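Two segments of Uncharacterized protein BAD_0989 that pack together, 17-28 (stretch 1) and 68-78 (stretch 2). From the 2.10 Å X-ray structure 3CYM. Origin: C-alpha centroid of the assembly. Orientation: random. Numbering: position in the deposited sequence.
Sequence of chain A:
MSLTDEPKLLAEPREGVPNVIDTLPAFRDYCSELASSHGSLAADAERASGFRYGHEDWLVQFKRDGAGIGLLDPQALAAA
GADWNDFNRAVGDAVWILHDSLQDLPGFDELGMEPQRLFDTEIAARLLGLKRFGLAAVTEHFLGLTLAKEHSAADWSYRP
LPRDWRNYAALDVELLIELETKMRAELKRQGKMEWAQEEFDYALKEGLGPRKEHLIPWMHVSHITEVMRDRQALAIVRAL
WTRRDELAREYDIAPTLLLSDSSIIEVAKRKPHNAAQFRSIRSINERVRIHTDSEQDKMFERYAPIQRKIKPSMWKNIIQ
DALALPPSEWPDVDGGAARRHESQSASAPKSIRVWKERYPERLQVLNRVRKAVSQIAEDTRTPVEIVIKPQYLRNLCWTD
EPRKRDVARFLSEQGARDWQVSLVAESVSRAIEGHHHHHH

Stretch 1, residues 17-28: VPNVIDTLPAFR
Stretch 2, residues 68-78: GIGLLDPQALA

Stretch 1 runs extended from Val17 to Ile21 (phi/psi -91/112 at Ile21), bends at Asp22 (-138/8) and enters a helix at Leu24. Stretch 2 follows the same plan, a strand from Gly68 to Leu72 and a helix from Pro74. The extended segments lie parallel, with Ile21 beside Leu72 (CA-CA 4.8 Å). Ile21 alone supplies both direct hydrogen bonds, reaching to the residues flanking Leu72: Ile21 N donates to Leu71 O (2.7 Å) and Asp73 N to Ile21 O (2.9 Å), both nearly linear. Upstream the backbones separate, and a water fills the gap, donating to Asn19 O (2.7 Å) and Ile69 O (3.1 Å) and accepting from Leu71 N (2.9 Å).

Ile21 (mt) and Leu72 (chi1 -65°, chi2 -75°) share a sheet face, with Ile21 CG2 3.6 Å from Leu72 CD1. Phe27 (t, chi2 81°) extends this apolar cluster from the first helical turn: its CD1 lies 3.8 Å from Leu72 CD1, at the ring edge, and 3.7 Å from Leu77 CD1 (Leu77 mt). Pro18 CG packs 3.7 Å from Ile69 CG2.

Asp73 (t) caps its helix, OD1 accepting from Ala76 N (3.2 Å). A second water donates to Asp73 OD2 (2.6 Å) and Asp22 OD1 (2.8 Å; Asp22 p), bridging the two carboxylates.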

ATOM      1  N   VAL A  17      17.592  17.476 -13.085  1.00 20.50           N
ATOM      2  CA  VAL A  17      17.631  16.127 -12.525  1.00 19.22           C
ATOM      3  C   VAL A  17      18.733  16.058 -11.462  1.00 20.52           C
ATOM      4  O   VAL A  17      19.906  16.286 -11.767  1.00 17.75           O
ATOM      5  CB  VAL A  17      17.867  15.068 -13.624  1.00 18.83           C
ATOM      6  CG1 VAL A  17      17.595  13.675 -13.094  1.00 19.75           C
ATOM      7  CG2 VAL A  17      16.976  15.341 -14.815  1.00 10.41           C
ATOM      8  N   PRO A  18      18.352  15.772 -10.203  1.00 17.95           N
ATOM      9  CA  PRO A  18      19.303  15.682  -9.092  1.00 19.27           C
ATOM     10  C   PRO A  18      20.180  14.436  -9.143  1.00 17.49           C
ATOM     11  O   PRO A  18      19.804  13.436  -9.753  1.00 24.73           O
ATOM     12  CB  PRO A  18      18.401  15.626  -7.849  1.00 11.83           C
ATOM     13  CG  PRO A  18      17.026  15.884  -8.329  1.00 18.92           C
ATOM     14  CD  PRO A  18      16.973  15.527  -9.763  1.00 14.73           C
ATOM     15  N   ASN A  19      21.348  14.515  -8.506  1.00 20.49           N
ATOM     16  CA  ASN A  19      22.178  13.353  -8.255  1.00 19.54           C
ATOM     17  C   ASN A  19      21.666  12.678  -7.002  1.00 21.15           C
ATOM     18  O   ASN A  19      21.073  13.326  -6.141  1.00 29.33           O
ATOM     19  CB  ASN A  19      23.640  13.750  -8.038  1.00 24.56           C
ATOM     20  CG  ASN A  19      24.237  14.491  -9.214  1.00 24.21           C
ATOM     21  OD1 ASN A  19      23.697  14.478 -10.321  1.00 26.85           O
ATOM     22  ND2 ASN A  19      25.371  15.140  -8.979  1.00 20.05           N
ATOM     23  N   VAL A  20      21.894  11.380  -6.898  1.00 18.24           N
ATOM     24  CA  VAL A  20      21.502  10.635  -5.709  1.00 23.45           C
ATOM     25  C   VAL A  20      22.435  10.980  -4.531  1.00 21.37           C
ATOM     26  O   VAL A  20      23.641  11.165  -4.707  1.00 21.51           O
ATOM     27  CB  VAL A  20      21.400   9.105  -6.007  1.00 22.98           C
ATOM     28  CG1 VAL A  20      22.716   8.558  -6.524  1.00 30.09           C
ATOM     29  CG2 VAL A  20      20.905   8.312  -4.801  1.00 24.97           C
ATOM     30  N   ILE A  21      21.843  11.135  -3.351  1.00 17.44           N
ATOM     31  CA  ILE A  21      22.585  11.313  -2.122  1.00 17.91           C
ATOM     32  C   ILE A  21      22.820   9.932  -1.513  1.00 20.74           C
ATOM     33  O   ILE A  21      21.877   9.245  -1.098  1.00 12.46           O
ATOM     34  CB  ILE A  21      21.854  12.250  -1.154  1.00 16.44           C
ATOM     35  CG1 ILE A  21      21.755  13.654  -1.767  1.00 20.54           C
ATOM     36  CG2 ILE A  21      22.589  12.322   0.156  1.00 18.82           C
ATOM     37  CD1 ILE A  21      20.711  14.551  -1.144  1.00 14.55           C
ATOM     38  N   ASP A  22      24.084   9.517  -1.509  1.00 24.71           N
ATOM     39  CA  ASP A  22      24.459   8.177  -1.061  1.00 22.61           C
ATOM     40  C   ASP A  22      25.717   8.141  -0.199  1.00 24.53           C
ATOM     41  O   ASP A  22      26.219   7.063   0.120  1.00 26.84           O
ATOM     42  CB  ASP A  22      24.559   7.192  -2.242  1.00 21.08           C
ATOM     43  CG  ASP A  22      25.553   7.624  -3.326  1.00 20.64           C
ATOM     44  OD1 ASP A  22      25.433   7.078  -4.445  1.00 25.00           O
ATOM     45  OD2 ASP A  22      26.439   8.484  -3.098  1.00 29.07           O
ATOM     46  N   THR A  23      26.221   9.318   0.165  1.00 24.17           N
ATOM     47  CA  THR A  23      27.362   9.423   1.080  1.00 25.58           C
ATOM     48  C   THR A  23      26.992  10.223   2.332  1.00 30.89           C
ATOM     49  O   THR A  23      26.082  11.056   2.294  1.00 32.18           O
ATOM     50  CB  THR A  23      28.603  10.062   0.407  1.00 23.67           C
ATOM     51  OG1 THR A  23      28.314  11.412   0.019  1.00 27.21           O
ATOM     52  CG2 THR A  23      29.036   9.268  -0.817  1.00 14.11           C
ATOM     53  N   LEU A  24      27.688   9.953   3.437  1.00 30.91           N
ATOM     54  CA  LEU A  24      27.500  10.710   4.677  1.00 27.52           C
ATOM     55  C   LEU A  24      27.668  12.238   4.539  1.00 29.64           C
ATOM     56  O   LEU A  24      26.783  12.967   4.995  1.00 32.06           O
ATOM     57  CB  LEU A  24      28.350  10.148   5.830  1.00 31.57           C
ATOM     58  CG  LEU A  24      28.205  10.817   7.207  1.00 26.92           C
ATOM     59  CD1 LEU A  24      26.866  10.481   7.846  1.00 27.52           C
ATOM     60  CD2 LEU A  24      29.354  10.444   8.136  1.00 23.83           C
ATOM     61  N   PRO A  25      28.763  12.734   3.892  1.00 28.13           N
ATOM     62  CA  PRO A  25      28.837  14.199   3.732  1.00 28.52           C
ATOM     63  C   PRO A  25      27.683  14.815   2.933  1.00 23.34           C
ATOM     64  O   PRO A  25      27.225  15.900   3.277  1.00 21.90           O
ATOM     65  CB  PRO A  25      30.163  14.410   2.986  1.00 27.74           C
ATOM     66  CG  PRO A  25      30.959  13.204   3.283  1.00 27.81           C
ATOM     67  CD  PRO A  25      29.958  12.090   3.309  1.00 28.66           C
ATOM     68  N   ALA A  26      27.207  14.117   1.905  1.00 23.53           N
ATOM     69  CA  ALA A  26      26.110  14.629   1.073  1.00 24.01           C
ATOM     70  C   ALA A  26      24.776  14.627   1.819  1.00 20.47           C
ATOM     71  O   ALA A  26      23.923  15.481   1.570  1.00 18.22           O
ATOM     72  CB  ALA A  26      26.002  13.843  -0.221  1.00 27.00           C
ATOM     73  N   PHE A  27      24.623  13.667   2.733  1.00 22.25           N
ATOM     74  CA  PHE A  27      23.481  13.590   3.648  1.00 18.54           C
ATOM     75  C   PHE A  27      23.461  14.725   4.683  1.00 22.08           C
ATOM     76  O   PHE A  27      22.415  15.348   4.904  1.00 20.63           O
ATOM     77  CB  PHE A  27      23.463  12.224   4.352  1.00 20.76           C
ATOM     78  CG  PHE A  27      22.358  12.073   5.362  1.00 25.27           C
ATOM     79  CD1 PHE A  27      21.068  11.743   4.954  1.00 19.08           C
ATOM     80  CD2 PHE A  27      22.609  12.254   6.727  1.00 24.76           C
ATOM     81  CE1 PHE A  27      20.042  11.606   5.880  1.00 15.38           C
ATOM     82  CE2 PHE A  27      21.586  12.128   7.665  1.00 23.70           C
ATOM     83  CZ  PHE A  27      20.297  11.798   7.243  1.00 23.89           C
ATOM     84  N   ARG A  28      24.608  14.975   5.325  1.00 20.09           N
ATOM     85  CA  ARG A  28      24.734  16.057   6.299  1.00 17.25           C
ATOM     86  C   ARG A  28      24.542  17.413   5.624  1.00 21.84           C
ATOM     87  O   ARG A  28      24.073  18.354   6.256  1.00 22.69           O
ATOM     88  CB  ARG A  28      26.090  16.040   7.023  1.00 16.69           C
ATOM     89  CG  ARG A  28      26.542  14.699   7.611  1.00 19.93           C
ATOM     90  CD  ARG A  28      25.845  14.305   8.915  1.00 36.18           C
ATOM     91  NE  ARG A  28      26.586  14.708  10.117  1.00 43.29           N
ATOM     92  CZ  ARG A  28      26.176  15.629  10.996  1.00 46.50           C
ATOM     93  NH1 ARG A  28      25.022  16.265  10.825  1.00 40.64           N
ATOM     94  NH2 ARG A  28      26.926  15.917  12.056  1.00 42.62           N
ATOM     95  N   GLY A  68      15.845  22.359  -2.329  1.00 15.14           N
ATOM     96  CA  GLY A  68      15.674  21.643  -3.583  1.00 19.37           C
ATOM     97  C   GLY A  68      15.377  20.177  -3.367  1.00 15.69           C
ATOM     98  O   GLY A  68      14.991  19.771  -2.273  1.00 20.62           O
ATOM     99  N   ILE A  69      15.570  19.381  -4.413  1.00 18.47           N
ATOM    100  CA  ILE A  69      15.218  17.957  -4.378  1.00 14.89           C
ATOM    101  C   ILE A  69      16.382  17.096  -3.890  1.00 17.39           C
ATOM    102  O   ILE A  69      17.512  17.194  -4.402  1.00 19.73           O
ATOM    103  CB  ILE A  69      14.688  17.456  -5.766  1.00 17.98           C
ATOM    104  CG1 ILE A  69      13.490  18.303  -6.235  1.00 10.93           C
ATOM    105  CG2 ILE A  69      14.336  15.968  -5.726  1.00  2.14           C
ATOM    106  CD1 ILE A  69      12.997  18.001  -7.654  1.00  9.95           C
ATOM    107  N   GLY A  70      16.104  16.280  -2.871  1.00 18.85           N
ATOM    108  CA  GLY A  70      17.030  15.241  -2.421  1.00 12.88           C
ATOM    109  C   GLY A  70      16.527  13.848  -2.738  1.00 14.67           C
ATOM    110  O   GLY A  70      15.435  13.474  -2.312  1.00 18.79           O
ATOM    111  N   LEU A  71      17.325  13.083  -3.485  1.00 10.56           N
ATOM    112  CA  LEU A  71      17.052  11.671  -3.744  1.00 16.67           C
ATOM    113  C   LEU A  71      18.001  10.842  -2.894  1.00 15.82           C
ATOM    114  O   LEU A  71      19.186  10.767  -3.183  1.00 17.97           O
ATOM    115  CB  LEU A  71      17.224  11.322  -5.234  1.00 14.51           C
ATOM    116  CG  LEU A  71      16.496  12.166  -6.286  1.00  7.81           C
ATOM    117  CD1 LEU A  71      16.662  11.550  -7.639  1.00  2.00           C
ATOM    118  CD2 LEU A  71      15.033  12.276  -5.969  1.00  3.22           C
ATOM    119  N   LEU A  72      17.480  10.227  -1.840  1.00 14.09           N
ATOM    120  CA  LEU A  72      18.331   9.635  -0.825  1.00 15.66           C
ATOM    121  C   LEU A  72      18.323   8.118  -0.947  1.00 16.65           C
ATOM    122  O   LEU A  72      17.262   7.497  -0.937  1.00 17.74           O
ATOM    123  CB  LEU A  72      17.887  10.063   0.585  1.00 14.29           C
ATOM    124  CG  LEU A  72      17.900  11.486   1.212  1.00 21.33           C
ATOM    125  CD1 LEU A  72      19.265  11.986   1.615  1.00 16.94           C
ATOM    126  CD2 LEU A  72      17.193  12.564   0.416  1.00 18.23           C
ATOM    127  N   ASP A  73      19.516   7.539  -1.069  1.00 11.93           N
ATOM    128  CA  ASP A  73      19.719   6.089  -1.137  1.00 14.82           C
ATOM    129  C   ASP A  73      19.790   5.526   0.283  1.00 16.93           C
ATOM    130  O   ASP A  73      20.833   5.639   0.912  1.00 16.76           O
ATOM    131  CB  ASP A  73      21.042   5.824  -1.882  1.00 17.41           C
ATOM    132  CG  ASP A  73      21.343   4.328  -2.121  1.00 13.99           C
ATOM    133  OD1 ASP A  73      20.758   3.427  -1.483  1.00 15.01           O
ATOM    134  OD2 ASP A  73      22.219   4.056  -2.972  1.00 22.04           O
ATOM    135  N   PRO A  74      18.698   4.893   0.780  1.00 20.51           N
ATOM    136  CA  PRO A  74      18.657   4.432   2.176  1.00 22.34           C
ATOM    137  C   PRO A  74      19.726   3.386   2.533  1.00 22.67           C
ATOM    138  O   PRO A  74      20.330   3.472   3.601  1.00 20.84           O
ATOM    139  CB  PRO A  74      17.248   3.828   2.313  1.00 20.23           C
ATOM    140  CG  PRO A  74      16.458   4.425   1.193  1.00 15.11           C
ATOM    141  CD  PRO A  74      17.445   4.556   0.075  1.00 22.07           C
ATOM    142  N   GLN A  75      19.960   2.438   1.628  1.00 21.74           N
ATOM    143  CA  GLN A  75      20.895   1.330   1.842  1.00 20.75           C
ATOM    144  C   GLN A  75      22.344   1.802   1.916  1.00 22.34           C
ATOM    145  O   GLN A  75      23.071   1.420   2.827  1.00 22.60           O
ATOM    146  CB  GLN A  75      20.734   0.260   0.752  1.00 17.66           C
ATOM    147  CG  GLN A  75      19.432  -0.542   0.839  1.00 23.15           C
ATOM    148  CD  GLN A  75      18.211   0.245   0.379  1.00 26.84           C
ATOM    149  OE1 GLN A  75      18.330   1.215  -0.375  1.00 33.38           O
ATOM    150  NE2 GLN A  75      17.033  -0.165   0.833  1.00 26.61           N
ATOM    151  N   ALA A  76      22.745   2.648   0.968  1.00 22.24           N
ATOM    152  CA  ALA A  76      24.062   3.281   0.995  1.00 21.13           C
ATOM    153  C   ALA A  76      24.263   4.165   2.227  1.00 21.96           C
ATOM    154  O   ALA A  76      25.348   4.182   2.796  1.00 20.76           O
ATOM    155  CB  ALA A  76      24.297   4.081  -0.269  1.00 19.24           C
ATOM    156  N   LEU A  77      23.216   4.882   2.636  1.00 19.51           N
ATOM    157  CA  LEU A  77      23.308   5.794   3.777  1.00 19.90           C
ATOM    158  C   LEU A  77      23.338   5.063   5.112  1.00 18.72           C
ATOM    159  O   LEU A  77      23.962   5.535   6.054  1.00 18.02           O
ATOM    160  CB  LEU A  77      22.182   6.838   3.761  1.00 16.62           C
ATOM    161  CG  LEU A  77      22.171   7.906   2.660  1.00 19.26           C
ATOM    162  CD1 LEU A  77      20.889   8.736   2.724  1.00 18.71           C
ATOM    163  CD2 LEU A  77      23.401   8.796   2.706  1.00 16.86           C
ATOM    164  N   ALA A  78      22.665   3.919   5.190  1.00 22.77           N
ATOM    165  CA  ALA A  78      22.788   3.031   6.349  1.00 28.00           C
ATOM    166  C   ALA A  78      24.217   2.475   6.490  1.00 29.13           C
ATOM    167  O   ALA A  78      24.758   2.407   7.595  1.00 29.36           O
ATOM    168  CB  ALA A  78      21.772   1.898   6.271  1.00 25.47           C
TER
HETATM  169  O   HOH W   1      19.441  14.736  -4.568  1.00 15.10           O
HETATM  170  O   HOH W   2      23.085   5.559  -4.940  1.00 29.69           O